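PDB 4ZOH: putative oxidoreductase molybdopterin-binding subunit from Sulfolobus tokodaii, which probably forms the catalytic subunit of a xanthine dehydrogenase-family molybdenum hydroxylase, binding the pterin cytosine dinucleotide cofactor at which substrate is oxidised. Local coordinates for residues P164-G169 with G216-A221; T185-Y190 with G480-R485; V206-V211 with V467-T472. All blocks are in the same frame, centred on the assembly; numbering follows the deposited sequence.

All three contacts are largely buried and lie close together; contacts 1 and 2 are nearest the centre of the chain. These two border the pterin cytosine dinucleotide pocket, and each joins loops, with contact 2 also holding the first turn of helix 188-199. Contact 3 lies farther out and joins the end of strand 204-207 to the loop after strand 465-468, beside a second copy of the subunit. The chemistry changes accordingly. Contact 1 is a buried lysine gripped by carbonyls. Contact 2 combines aromatic packing with one hydrogen bond from a side-chain amide. Contact 3 is mostly backbone bonding. Gln-186 ties contact 2 to Lys-218 of contact 1, and Gln-208 of contact 3 donates to Thr-185 O of contact 2.

Contact 1: residues P164-G169 with G216-A221; sequences PLETRG and GSKIIA
Arg-168 and Lys-218 bring their loops together with CA atoms 7.1 Å apart, and a type I beta turn from Gly-216 to Ile-219 places the lysine in front of segment 164-169. This is loop-to-loop packing in the molybdopterin-binding part of the fold, and Gly-216 itself touches the cofactor. Lys-218 carries the contact. Its CG stands anti to the carbonyl carbon (chi1 -65°) and the chain beyond is extended, which takes NZ across to the other loop. There Lys-218 NZ donates to Glu-166 O at 2.6 Å, coming from above the carbonyl plane, 46° out of it. A second, weak bond runs from NZ to Thr-167 O. The carboxylate of Glu-166 adds a long salt bridge, OE2 to Lys-218 NZ at 3.6 Å; OE2 also accepts from Gly-212 N and bonds to Ser-184 OG. NZ also bonds to Ser-184 OG and Gly-213 O, so the buried ammonium is well supplied with acceptors. Arg-168 N lies 3.8 Å from Lys-218 CE, and the side chains are nearest at CG of Arg-168 and CG of Lys-218, 4.3 Å apart. The arginine guanidinium pairs with Glu-248 and Glu-224. Ser-217 OG bonds to Ala-214 O and sits 3.9 Å from Pro-164 CG. Pro-164 CG also lies 4.0 Å from Lys-218 CE.

Contact 2: residues T185-Y190 with G480-R485; sequences TQSAHY and GTWGSR. With MCN (pterin cytosine dinucleotide), chain D.
The indole of Trp-482 folds back over its own loop, with Gly-480 C 4.2 Å above the ring centre, and turns its edge to the face of Tyr-190. This offset edge-to-face pair joins the N-terminal turn of helix 188-199 to a cofactor-binding loop. The ring planes stand at 74°, with centroids 5.5 Å apart. Trp-482 CH2 lies 3.7 Å from Tyr-190 CD2. Ser-187 is the N-cap of the helix. Ser-187 CB packs 3.6 Å from Trp-482 CZ3, while OG accepts from Tyr-190 N and bonds to Ile-479 O. Gly-480 packs against both Ser-187 and the indole, and a CB on it would clash with each. Gln-186 supplies the polar link. Its chain is extended beyond CG, and Gln-186 NE2 donates to Thr-481 O at 3.0 Å, with that oxygen nearly in the amide plane. OE1 accepts from Lys-218 N, and the two bonds fix the rotation of the amide. With a leucine here, Thr-481 O and Lys-218 N would probably lose their side-chain mates and the tie between the two loops would be weakened. Past the indole the loop runs along the cofactor. Arg-485 N makes a weak bond to phosphate oxygen O1B, and Trp-482 CA lies 3.5 Å from S8' of the pterin cytosine dinucleotide. Gly-483 N lies 3.3 Å from the same cofactor atom, S8'.

Contact 3: residues V206-V211 with V467-T472; sequences VIQPDV and VRWGDT
Gln-208 brings its amide to the rim of the Trp-469 indole with the two planes almost perpendicular, 89° apart. Gln-208 OE1 lies in the plane of the ring, at its edge, 3.3 Å from Trp-469 CD1. The glutamine reaches there with CG anti to its backbone N (chi1 174°) and the chain extended. Its NE2 is spent on Thr-185 O and Gly-440 O, which fixes the rotation of the amide and leaves OE1 facing the indole. Trp-469 NE1 has a weak bond of its own to Pro-441 O. Ile-207 and Asp-471 behave differently. They lie side by side and point the same way, Ile-207 CG1 to Asp-471 OD1 at 3.9 Å, and the carboxylate goes on to Arg-205 and Glu-473 N. The two form a single antiparallel beta bridge, a non-hydrogen-bonded pair. The bonds fall on either side of it, Thr-472 N to Val-206 O at 3.1 Å and Gln-208 N to Gly-470 O at 2.6 Å. Gly-470 sits so close that a CB would clash with Gln-208 O. Thr-472 faces Val-206. Thr-472 OG1 accepts from Val-206 N at 3.1 Å, and Thr-472 CG2 packs 3.9 Å from Val-206 CB. In this way the end of outermost strand 204-207 joins the loop that follows strand 465-468, an outermost strand of another sheet. At the seam Arg-468 forms a salt bridge with Glu-473 of the second subunit, and Thr-472 O accepts a hydrogen bond from Lys-428 of that subunit. Within the seam the threonine hydroxyl does what a backbone carbonyl would do in a longer ladder. The chemistry thus implies a short, mostly backbone-held join whose register does not depend on paired charges across it.

Contact 1: residues P164-G169 with G216-A221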
loop_
_atom_site.group_PDB
_atom_site.type_symbol
_atom_site.label_atom_id
_atom_site.label_comp_id
_atom_site.label_asym_id
_atom_site.label_seq_id
_atom_site.Cartn_x
_atom_site.Cartn_y
_atom_site.Cartn_z
ATOM N N PRO A 164 15.354 -19.334 7.099
ATOM C CA PRO A 164 15.628 -17.926 6.756
ATOM C C PRO A 164 15.093 -17.050 7.880
ATOM O O PRO A 164 14.115 -17.433 8.554
ATOM C CB PRO A 164 14.793 -17.687 5.498
ATOM C CG PRO A 164 13.671 -18.694 5.561
ATOM C CD PRO A 164 14.261 -19.891 6.274
ATOM N N LEU A 165 15.721 -15.891 8.111
ATOM C CA LEU A 165 15.283 -15.067 9.277
ATOM C C LEU A 165 13.892 -14.456 9.076
ATOM O O LEU A 165 13.211 -14.156 10.059
ATOM C CB LEU A 165 16.265 -13.909 9.471
ATOM C CG LEU A 165 16.961 -13.705 10.800
ATOM C CD1 LEU A 165 17.069 -12.195 10.714
ATOM C CD2 LEU A 165 16.260 -14.052 12.114
ATOM N N GLU A 166 13.511 -14.184 7.842
ATOM C CA GLU A 166 12.091 -13.914 7.548
ATOM C C GLU A 166 11.413 -15.227 7.087
ATOM O O GLU A 166 11.836 -15.874 6.079
ATOM C CB GLU A 166 11.874 -12.840 6.429
ATOM C CG GLU A 166 10.392 -12.434 6.262
ATOM C CD GLU A 166 10.002 -12.045 4.845
ATOM O OE1 GLU A 166 8.912 -11.444 4.654
ATOM O OE2 GLU A 166 10.751 -12.315 3.864
ATOM N N THR A 167 10.343 -15.583 7.782
ATOM C CA THR A 167 9.438 -16.695 7.346
ATOM C C THR A 167 8.737 -16.403 6.049
ATOM O O THR A 167 8.886 -15.328 5.492
ATOM C CB THR A 167 8.355 -17.005 8.358
ATOM O OG1 THR A 167 7.484 -15.882 8.468
ATOM C CG2 THR A 167 8.955 -17.299 9.773
ATOM N N ARG A 168 8.069 -17.432 5.514
ATOM C CA ARG A 168 7.091 -17.255 4.433
ATOM C C ARG A 168 6.127 -16.183 4.876
ATOM O O ARG A 168 6.059 -15.831 6.072
ATOM C CB ARG A 168 6.306 -18.600 4.216
ATOM C CG ARG A 168 7.221 -19.712 3.679
ATOM C CD ARG A 168 6.595 -21.107 3.883
ATOM N NE ARG A 168 6.200 -21.295 5.270
ATOM C CZ ARG A 168 5.288 -22.164 5.708
ATOM N NH1 ARG A 168 5.019 -22.173 7.007
ATOM N NH2 ARG A 168 4.705 -23.034 4.853
ATOM N N GLY A 169 5.316 -15.709 3.938
ATOM C CA GLY A 169 4.234 -14.763 4.319
ATOM C C GLY A 169 3.648 -14.276 3.032
ATOM O O GLY A 169 4.329 -14.288 1.961
ATOM N N GLY A 216 16.150 -21.841 -0.571
ATOM C CA GLY A 216 15.512 -22.886 -1.319
ATOM C C GLY A 216 14.116 -23.104 -0.763
ATOM O O GLY A 216 13.292 -23.539 -1.462
ATOM N N SER A 217 13.862 -22.710 0.477
ATOM C CA SER A 217 12.591 -22.901 1.127
ATOM C C SER A 217 11.362 -22.188 0.521
ATOM O O SER A 217 10.257 -22.503 0.969
ATOM C CB SER A 217 12.703 -22.596 2.610
ATOM O OG SER A 217 12.636 -21.218 2.820
ATOM N N LYS A 218 11.553 -21.238 -0.429
ATOM C CA LYS A 218 10.481 -20.381 -0.963
ATOM C C LYS A 218 10.375 -20.504 -2.517
ATOM O O LYS A 218 9.766 -19.662 -3.214
ATOM C CB LYS A 218 10.635 -18.905 -0.500
ATOM C CG LYS A 218 10.472 -18.720 1.030
ATOM C CD LYS A 218 10.908 -17.323 1.543
ATOM C CE LYS A 218 10.920 -17.293 3.055
ATOM N NZ LYS A 218 11.223 -15.883 3.547
ATOM N N ILE A 219 11.021 -21.533 -3.065
ATOM C CA ILE A 219 10.815 -21.836 -4.489
ATOM C C ILE A 219 9.357 -22.263 -4.769
ATOM O O ILE A 219 8.667 -21.663 -5.601
ATOM C CB ILE A 219 11.737 -22.974 -4.978
ATOM C CG1 ILE A 219 13.210 -22.592 -4.770
ATOM C CG2 ILE A 219 11.403 -23.305 -6.460
ATOM C CD1 ILE A 219 14.170 -23.743 -5.203
ATOM N N ILE A 220 8.902 -23.275 -4.019
ATOM C CA ILE A 220 7.596 -23.848 -4.263
ATOM C C ILE A 220 6.528 -22.885 -3.753
ATOM O O ILE A 220 6.821 -21.996 -2.912
ATOM C CB ILE A 220 7.462 -25.229 -3.547
ATOM C CG1 ILE A 220 7.453 -25.115 -2.002
ATOM C CG2 ILE A 220 8.559 -26.155 -4.066
ATOM C CD1 ILE A 220 7.155 -26.444 -1.314
ATOM N N ALA A 221 5.305 -23.045 -4.264
ATOM C CA ALA A 221 4.130 -22.451 -3.587
ATOM C C ALA A 221 3.755 -23.401 -2.502
ATOM O O ALA A 221 3.594 -24.597 -2.759
ATOM C CB ALA A 221 2.957 -22.272 -4.564
#

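Contact 2: residues T185-Y190 with G480-R485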
loop_
_atom_site.group_PDB
_atom_site.type_symbol
_atom_site.label_atom_id
_atom_site.label_comp_id
_atom_site.label_asym_id
_atom_site.label_seq_id
_atom_site.Cartn_x
_atom_site.Cartn_y
_atom_site.Cartn_z
ATOM N N THR A 185 8.548 -14.917 -1.612
ATOM C CA THR A 185 8.765 -16.044 -2.499
ATOM C C THR A 185 10.113 -15.865 -3.220
ATOM O O THR A 185 10.647 -14.738 -3.196
ATOM C CB THR A 185 7.617 -16.149 -3.545
ATOM O OG1 THR A 185 7.780 -17.333 -4.307
ATOM C CG2 THR A 185 7.577 -14.955 -4.479
ATOM N N GLN A 186 10.599 -16.910 -3.909
ATOM C CA GLN A 186 11.867 -16.808 -4.702
ATOM C C GLN A 186 11.686 -16.329 -6.145
ATOM O O GLN A 186 12.657 -16.061 -6.859
ATOM C CB GLN A 186 12.701 -18.095 -4.639
ATOM C CG GLN A 186 13.140 -18.392 -3.224
ATOM C CD GLN A 186 14.052 -19.598 -3.103
ATOM O OE1 GLN A 186 13.955 -20.349 -2.121
ATOM N NE2 GLN A 186 14.887 -19.814 -4.084
ATOM N N SER A 187 10.431 -16.176 -6.577
ATOM C CA SER A 187 10.182 -15.727 -7.931
ATOM C C SER A 187 8.736 -15.312 -8.052
ATOM O O SER A 187 7.870 -16.170 -7.933
ATOM C CB SER A 187 10.407 -16.873 -8.952
ATOM O OG SER A 187 10.132 -16.438 -10.284
ATOM N N ALA A 188 8.488 -14.058 -8.396
ATOM C CA ALA A 188 7.088 -13.614 -8.622
ATOM C C ALA A 188 6.441 -14.367 -9.854
ATOM O O ALA A 188 5.318 -14.772 -9.790
ATOM C CB ALA A 188 7.010 -12.114 -8.798
ATOM N N HIS A 189 7.204 -14.590 -10.915
ATOM C CA HIS A 189 6.670 -15.071 -12.172
ATOM C C HIS A 189 6.318 -16.541 -12.072
ATOM O O HIS A 189 5.262 -16.936 -12.590
ATOM C CB HIS A 189 7.666 -14.776 -13.296
ATOM C CG HIS A 189 8.221 -13.382 -13.233
ATOM N ND1 HIS A 189 7.534 -12.287 -13.726
ATOM C CD2 HIS A 189 9.395 -12.901 -12.738
ATOM C CE1 HIS A 189 8.266 -11.190 -13.539
ATOM N NE2 HIS A 189 9.399 -11.534 -12.949
ATOM N N TYR A 190 7.134 -17.303 -11.340
ATOM C CA TYR A 190 6.876 -18.719 -11.084
ATOM C C TYR A 190 5.702 -18.950 -10.118
ATOM O O TYR A 190 4.813 -19.763 -10.386
ATOM C CB TYR A 190 8.142 -19.444 -10.601
ATOM C CG TYR A 190 7.950 -20.908 -10.353
ATOM C CD1 TYR A 190 7.528 -21.776 -11.384
ATOM C CD2 TYR A 190 8.224 -21.435 -9.101
ATOM C CE1 TYR A 190 7.347 -23.141 -11.128
ATOM C CE2 TYR A 190 8.060 -22.784 -8.827
ATOM C CZ TYR A 190 7.639 -23.628 -9.852
ATOM O OH TYR A 190 7.478 -24.933 -9.510
ATOM N N GLY A 480 13.445 -17.224 -12.287
ATOM C CA GLY A 480 13.609 -17.043 -10.837
ATOM C C GLY A 480 15.055 -17.149 -10.344
ATOM O O GLY A 480 15.957 -17.253 -11.152
ATOM N N THR A 481 15.244 -17.067 -9.013
ATOM C CA THR A 481 16.539 -17.130 -8.352
ATOM C C THR A 481 16.556 -18.385 -7.523
ATOM O O THR A 481 15.822 -18.529 -6.574
ATOM C CB THR A 481 16.820 -15.842 -7.500
ATOM O OG1 THR A 481 17.030 -14.738 -8.400
ATOM C CG2 THR A 481 18.024 -16.003 -6.548
ATOM N N TRP A 482 17.396 -19.314 -7.983
ATOM C CA TRP A 482 17.657 -20.659 -7.405
ATOM C C TRP A 482 18.693 -21.332 -8.347
ATOM O O TRP A 482 19.016 -20.783 -9.400
ATOM C CB TRP A 482 16.379 -21.521 -7.319
ATOM C CG TRP A 482 15.540 -21.550 -8.612
ATOM C CD1 TRP A 482 15.920 -22.055 -9.851
ATOM C CD2 TRP A 482 14.216 -20.989 -8.801
ATOM N NE1 TRP A 482 14.881 -21.866 -10.770
ATOM C CE2 TRP A 482 13.830 -21.239 -10.138
ATOM C CE3 TRP A 482 13.295 -20.354 -7.946
ATOM C CZ2 TRP A 482 12.554 -20.879 -10.635
ATOM C CZ3 TRP A 482 12.055 -19.979 -8.457
ATOM C CH2 TRP A 482 11.684 -20.266 -9.772
ATOM N N GLY A 483 19.206 -22.509 -7.999
ATOM C CA GLY A 483 20.235 -23.187 -8.828
ATOM C C GLY A 483 21.434 -22.306 -9.248
ATOM O O GLY A 483 22.021 -22.537 -10.330
ATOM N N SER A 484 21.762 -21.291 -8.425
ATOM C CA SER A 484 22.926 -20.437 -8.624
ATOM C C SER A 484 23.010 -20.032 -10.086
ATOM O O SER A 484 24.052 -20.151 -10.753
ATOM C CB SER A 484 24.158 -21.156 -8.127
ATOM O OG SER A 484 23.981 -21.579 -6.757
ATOM N N ARG A 485 21.884 -19.521 -10.562
ATOM C CA ARG A 485 21.681 -19.224 -11.966
ATOM C C ARG A 485 21.591 -17.747 -12.217
ATOM O O ARG A 485 21.675 -17.308 -13.354
ATOM C CB ARG A 485 20.353 -19.919 -12.468
ATOM C CG ARG A 485 19.053 -19.221 -11.985
ATOM C CD ARG A 485 17.773 -20.082 -12.231
ATOM N NE ARG A 485 17.510 -20.247 -13.659
ATOM C CZ ARG A 485 17.008 -19.286 -14.453
ATOM N NH1 ARG A 485 16.663 -18.117 -13.912
ATOM N NH2 ARG A 485 16.830 -19.488 -15.776
HETATM N N1 MCN D . 28.740 -13.860 -8.359
HETATM C C2 MCN D . 29.744 -13.250 -9.094
HETATM N N3 MCN D . 30.491 -13.950 -10.004
HETATM C C4 MCN D . 30.224 -15.305 -10.170
HETATM C C5 MCN D . 29.219 -15.933 -9.436
HETATM C C6 MCN D . 28.446 -15.201 -8.535
HETATM O O2 MCN D . 30.019 -12.051 -8.983
HETATM N N4 MCN D . 30.950 -15.962 -11.049
HETATM C "C1'" MCN D . 27.980 -13.023 -7.429
HETATM C C2D MCN D . 26.737 -12.475 -8.134
HETATM O "O2'" MCN D . 26.940 -11.215 -8.699
HETATM C "C3'" MCN D . 25.769 -12.297 -6.994
HETATM C C4D MCN D . 25.990 -13.576 -6.300
HETATM O O4D MCN D . 27.467 -13.790 -6.366
HETATM O "O3'" MCN D . 26.085 -11.237 -6.159
HETATM C "C5'" MCN D . 25.127 -14.374 -7.259
HETATM O "O5'" MCN D . 25.314 -15.662 -7.123
HETATM P PA MCN D . 24.760 -16.755 -8.190
HETATM O O1A MCN D . 24.327 -16.317 -9.501
HETATM O O2A MCN D . 25.870 -17.754 -8.023
HETATM O O3A MCN D . 23.513 -17.317 -7.202
HETATM P PB MCN D . 22.063 -16.607 -7.187
HETATM O O1B MCN D . 21.233 -17.250 -8.287
HETATM O O2B MCN D . 22.065 -15.141 -7.187
HETATM O O3B MCN D . 21.609 -17.053 -5.797
HETATM C C10 MCN D . 20.891 -18.291 -5.538
HETATM C "C9'" MCN D . 21.528 -19.047 -4.397
HETATM C "C8'" MCN D . 20.720 -20.135 -3.924
HETATM S "S8'" MCN D . 20.159 -21.368 -5.044
HETATM C "C7'" MCN D . 20.460 -20.330 -2.601
HETATM S "S7'" MCN D . 19.584 -21.753 -1.976
HETATM C "C6'" MCN D . 20.998 -19.462 -1.572
HETATM C C7 MCN D . 22.201 -18.635 -2.135
HETATM O "O9'" MCN D . 21.781 -18.093 -3.371
HETATM N "N5'" MCN D . 19.985 -18.622 -0.935
HETATM C C4A MCN D . 20.262 -17.354 -0.386
HETATM N "N8'" MCN D . 22.539 -17.516 -1.201
HETATM C C4B MCN D . 21.582 -16.832 -0.512
HETATM N "N1'" MCN D . 21.935 -15.661 0.023
HETATM C "C2'" MCN D . 21.015 -14.933 0.652
HETATM N "N2'" MCN D . 21.389 -13.774 1.150
HETATM N "N3'" MCN D . 19.663 -15.377 0.831
HETATM C "C4'" MCN D . 19.266 -16.633 0.317
HETATM O "O4'" MCN D . 18.080 -17.042 0.483
#

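Contact 3: residues V206-V211 with V467-T472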
loop_
_atom_site.group_PDB
_atom_site.type_symbol
_atom_site.label_atom_id
_atom_site.label_comp_id
_atom_site.label_asym_id
_atom_site.label_seq_id
_atom_site.Cartn_x
_atom_site.Cartn_y
_atom_site.Cartn_z
ATOM N N VAL A 206 1.584 -10.978 -9.435
ATOM C CA VAL A 206 2.352 -11.375 -8.283
ATOM C C VAL A 206 3.473 -10.312 -8.030
ATOM O O VAL A 206 4.095 -9.803 -8.947
ATOM C CB VAL A 206 2.901 -12.826 -8.358
ATOM C CG1 VAL A 206 3.721 -13.125 -7.125
ATOM C CG2 VAL A 206 1.697 -13.835 -8.279
ATOM N N ILE A 207 3.690 -10.002 -6.766
ATOM C CA ILE A 207 4.735 -9.069 -6.345
ATOM C C ILE A 207 5.588 -9.796 -5.323
ATOM O O ILE A 207 5.086 -10.207 -4.280
ATOM C CB ILE A 207 4.137 -7.767 -5.770
ATOM C CG1 ILE A 207 3.417 -7.012 -6.903
ATOM C CG2 ILE A 207 5.247 -6.892 -5.128
ATOM C CD1 ILE A 207 2.628 -5.798 -6.473
ATOM N N GLN A 208 6.874 -9.971 -5.669
ATOM C CA GLN A 208 7.885 -10.329 -4.690
ATOM C C GLN A 208 8.465 -9.033 -4.132
ATOM O O GLN A 208 9.196 -8.350 -4.839
ATOM C CB GLN A 208 8.972 -11.139 -5.344
ATOM C CG GLN A 208 10.184 -11.477 -4.474
ATOM C CD GLN A 208 11.371 -11.935 -5.367
ATOM O OE1 GLN A 208 11.590 -11.377 -6.432
ATOM N NE2 GLN A 208 12.022 -13.034 -4.990
ATOM N N PRO A 209 8.140 -8.688 -2.887
ATOM C CA PRO A 209 8.669 -7.425 -2.249
ATOM C C PRO A 209 10.074 -7.823 -1.702
ATOM O O PRO A 209 10.608 -8.896 -2.139
ATOM C CB PRO A 209 7.675 -7.188 -1.098
ATOM C CG PRO A 209 7.332 -8.591 -0.655
ATOM C CD PRO A 209 7.269 -9.434 -1.946
ATOM N N ASP A 210 10.638 -7.079 -0.760
ATOM C CA ASP A 210 11.903 -7.560 -0.168
ATOM C C ASP A 210 11.657 -8.913 0.489
ATOM O O ASP A 210 10.668 -9.088 1.182
ATOM C CB ASP A 210 12.497 -6.518 0.861
ATOM C CG ASP A 210 12.819 -5.195 0.182
ATOM O OD1 ASP A 210 13.578 -5.243 -0.820
ATOM O OD2 ASP A 210 12.245 -4.136 0.533
ATOM N N VAL A 211 12.599 -9.837 0.320
ATOM C CA VAL A 211 12.509 -11.121 0.949
ATOM C C VAL A 211 13.691 -11.360 1.889
ATOM O O VAL A 211 14.856 -11.288 1.470
ATOM C CB VAL A 211 12.463 -12.204 -0.193
ATOM C CG1 VAL A 211 12.499 -13.649 0.375
ATOM C CG2 VAL A 211 11.253 -11.886 -1.080
ATOM N N VAL A 467 17.994 -0.820 -11.111
ATOM C CA VAL A 467 17.676 -2.195 -11.368
ATOM C C VAL A 467 16.457 -2.598 -10.526
ATOM O O VAL A 467 16.468 -2.420 -9.274
ATOM C CB VAL A 467 18.859 -3.112 -11.020
ATOM C CG1 VAL A 467 18.539 -4.587 -11.357
ATOM C CG2 VAL A 467 20.105 -2.663 -11.799
ATOM N N ARG A 468 15.427 -3.141 -11.213
ATOM C CA ARG A 468 14.140 -3.543 -10.588
ATOM C C ARG A 468 13.835 -4.999 -10.892
ATOM O O ARG A 468 14.363 -5.552 -11.855
ATOM C CB ARG A 468 13.034 -2.629 -11.141
ATOM C CG ARG A 468 13.201 -1.177 -10.695
ATOM C CD ARG A 468 12.686 -1.015 -9.268
ATOM N NE ARG A 468 11.214 -1.128 -9.284
ATOM C CZ ARG A 468 10.477 -2.085 -8.707
ATOM N NH1 ARG A 468 11.075 -3.060 -8.052
ATOM N NH2 ARG A 468 9.128 -2.085 -8.860
ATOM N N TRP A 469 13.001 -5.642 -10.079
ATOM C CA TRP A 469 12.578 -7.029 -10.291
ATOM C C TRP A 469 11.335 -7.301 -9.428
ATOM O O TRP A 469 11.046 -6.473 -8.554
ATOM C CB TRP A 469 13.695 -8.015 -9.839
ATOM C CG TRP A 469 14.061 -8.057 -8.353
ATOM C CD1 TRP A 469 13.570 -8.930 -7.445
ATOM C CD2 TRP A 469 15.017 -7.242 -7.643
ATOM N NE1 TRP A 469 14.122 -8.714 -6.214
ATOM C CE2 TRP A 469 15.006 -7.667 -6.305
ATOM C CE3 TRP A 469 15.828 -6.151 -7.998
ATOM C CZ2 TRP A 469 15.822 -7.099 -5.300
ATOM C CZ3 TRP A 469 16.654 -5.547 -6.984
ATOM C CH2 TRP A 469 16.632 -6.051 -5.638
ATOM N N GLY A 470 10.668 -8.460 -9.636
ATOM C CA GLY A 470 9.736 -8.965 -8.639
ATOM C C GLY A 470 8.300 -8.447 -8.743
ATOM O O GLY A 470 7.541 -8.615 -7.821
ATOM N N ASP A 471 7.940 -7.874 -9.883
ATOM C CA ASP A 471 6.557 -7.519 -10.192
ATOM C C ASP A 471 6.234 -8.056 -11.576
ATOM O O ASP A 471 6.914 -7.722 -12.546
ATOM C CB ASP A 471 6.320 -6.008 -10.142
ATOM C CG ASP A 471 4.850 -5.592 -10.335
ATOM O OD1 ASP A 471 3.951 -6.374 -10.735
ATOM O OD2 ASP A 471 4.574 -4.414 -10.091
ATOM N N THR A 472 5.214 -8.910 -11.658
ATOM C CA THR A 472 4.841 -9.551 -12.949
ATOM C C THR A 472 4.348 -8.492 -13.916
ATOM O O THR A 472 4.223 -8.757 -15.151
ATOM C CB THR A 472 3.784 -10.671 -12.754
ATOM O OG1 THR A 472 2.614 -10.087 -12.195
ATOM C CG2 THR A 472 4.273 -11.758 -11.810
#